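Local coordinates for Cag-Z (Helicobacter pylori, PDB 1S2X), which is of unknown function but is encoded by the cag pathogenicity island, which specifies a type IV secretion system, at residues Y88-C91 with K92-K95. The protein carries 1 engineered substitution. Numbering follows the deposited sequence.
Sequences YNRC and KQEK
The guanidinium group of R90 receives the carboxylate of E94 at its edge, with OE2 lying near the guanidinium plane, while the two flat groups stand almost perpendicular, 85° apart. A single oxygen closes the salt bridge: E94 OE2 accepts a hydrogen bond from R90 NE (2.5 Å, so short that the exact length is doubtful) and a weak, more bent one from R90 NH1 (2.9 Å, 129° at the hydrogen). R90 reaches it by leaving the backbone with CG opposite the amide nitrogen and then bending at chi2 (43°), which carries NE forward along the helix to E94. The other carboxylate oxygen, E94 OE1, is satisfied by the backbone N of F12 in the N-terminal loop, so the glutamate is held from both the helix and the loop and its carboxylate is probably fixed in rotation. E94 is buried, and the arginine would help to balance its charge.

Across the contact, the ring of Y88 meets the aliphatic part of K92, which runs alongside it in the same direction and approaches its phenolic end obliquely, CD lying 3.1 Å from OH and 3.3 Å from CZ. The ring also makes a cation-pi contact with K178 of helix 161-183, while C91, whose CA–CB bond points away from 92-95, packs on I115 and F119 of helix 105-135 and on L182.

The backbone bonds are the alpha-helical ones, from N-H of residue i+4 to O of residue i: K92 N to Y88 O at 2.8 Å, E94 N to R90 O at 3.0 Å and K95 N to C91 O at 2.7 Å, whereas Q93 N to N89 O is weak. The arrangement is that of an i to i+4 Arg-Glu salt bridge on an alpha-helix, here where helix 74-101 packs against helices 105-135 and 161-183 and the N-terminal loop in an all-helical fold.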
loop_
_atom_site.group_PDB
_atom_site.type_symbol
_atom_site.label_atom_id
_atom_site.label_comp_id
_atom_site.label_asym_id
_atom_site.label_seq_id
_atom_site.Cartn_x
_atom_site.Cartn_y
_atom_site.Cartn_z
ATOM N N TYR A 88 6.382 1.245 13.351
ATOM C CA TYR A 88 6.199 2.228 14.403
ATOM C C TYR A 88 6.772 1.744 15.738
ATOM O O TYR A 88 7.436 2.489 16.440
ATOM C CB TYR A 88 4.722 2.530 14.619
ATOM C CG TYR A 88 4.427 3.445 15.787
ATOM C CD1 TYR A 88 3.743 2.983 16.901
ATOM C CD2 TYR A 88 4.827 4.774 15.764
ATOM C CE1 TYR A 88 3.469 3.814 17.972
ATOM C CE2 TYR A 88 4.554 5.609 16.830
ATOM C CZ TYR A 88 3.875 5.129 17.926
ATOM O OH TYR A 88 3.611 5.967 18.985
ATOM N N ASN A 89 6.473 0.486 16.018
ATOM C CA ASN A 89 6.882 -0.214 17.218
ATOM C C ASN A 89 8.396 -0.366 17.263
ATOM O O ASN A 89 8.981 -0.244 18.340
ATOM C CB ASN A 89 6.190 -1.569 17.276
ATOM C CG ASN A 89 4.739 -1.480 17.710
ATOM O OD1 ASN A 89 3.996 -2.461 17.599
ATOM N ND2 ASN A 89 4.316 -0.327 18.211
ATOM N N ARG A 90 9.021 -0.615 16.121
ATOM C CA ARG A 90 10.482 -0.686 16.028
ATOM C C ARG A 90 11.114 0.686 16.218
ATOM O O ARG A 90 12.041 0.893 17.005
ATOM C CB ARG A 90 10.887 -1.279 14.681
ATOM C CG ARG A 90 12.371 -1.398 14.403
ATOM C CD ARG A 90 13.155 -1.905 15.604
ATOM N NE ARG A 90 14.575 -1.556 15.503
ATOM C CZ ARG A 90 15.542 -2.172 16.173
ATOM N NH1 ARG A 90 16.798 -1.784 16.016
ATOM N NH2 ARG A 90 15.265 -3.172 16.999
ATOM N N CYS A 91 10.622 1.690 15.493
ATOM C CA CYS A 91 11.181 3.031 15.621
ATOM C C CYS A 91 10.969 3.639 17.000
ATOM O O CYS A 91 11.815 4.413 17.471
ATOM C CB CYS A 91 10.580 3.951 14.550
ATOM S SG CYS A 91 10.972 3.405 12.860
ATOM N N LYS A 92 9.860 3.318 17.662
ATOM C CA LYS A 92 9.578 3.908 18.964
ATOM C C LYS A 92 10.580 3.424 20.021
ATOM O O LYS A 92 11.009 4.245 20.833
ATOM C CB LYS A 92 8.153 3.611 19.432
ATOM C CG LYS A 92 7.642 4.648 20.427
ATOM C CD LYS A 92 6.142 4.845 20.299
ATOM C CE LYS A 92 5.473 5.179 21.618
ATOM N NZ LYS A 92 5.688 4.105 22.635
ATOM N N GLN A 93 10.898 2.146 19.955
ATOM C CA GLN A 93 11.846 1.429 20.778
ATOM C C GLN A 93 13.251 1.969 20.512
ATOM O O GLN A 93 14.001 2.286 21.434
ATOM C CB GLN A 93 11.804 -0.074 20.504
ATOM C CG GLN A 93 13.135 -0.791 20.674
ATOM C CD GLN A 93 12.975 -2.279 20.933
ATOM O OE1 GLN A 93 13.949 -3.035 20.985
ATOM N NE2 GLN A 93 11.729 -2.715 21.110
ATOM N N GLU A 94 13.583 2.079 19.229
ATOM C CA GLU A 94 14.857 2.689 18.855
ATOM C C GLU A 94 14.914 4.089 19.465
ATOM O O GLU A 94 15.872 4.437 20.159
ATOM C CB GLU A 94 15.042 2.739 17.342
ATOM C CG GLU A 94 15.349 1.395 16.701
ATOM C CD GLU A 94 15.811 1.491 15.261
ATOM O OE1 GLU A 94 16.302 2.549 14.816
ATOM O OE2 GLU A 94 15.695 0.465 14.557
ATOM N N LYS A 95 13.863 4.865 19.195
ATOM C CA LYS A 95 13.783 6.234 19.686
ATOM C C LYS A 95 14.035 6.287 21.188
ATOM O O LYS A 95 14.756 7.149 21.686
ATOM C CB LYS A 95 12.430 6.876 19.378
ATOM C CG LYS A 95 12.542 8.391 19.225
ATOM C CD LYS A 95 11.177 9.067 19.178
ATOM C CE LYS A 95 10.931 9.882 20.438
ATOM N NZ LYS A 95 10.188 11.140 20.140
#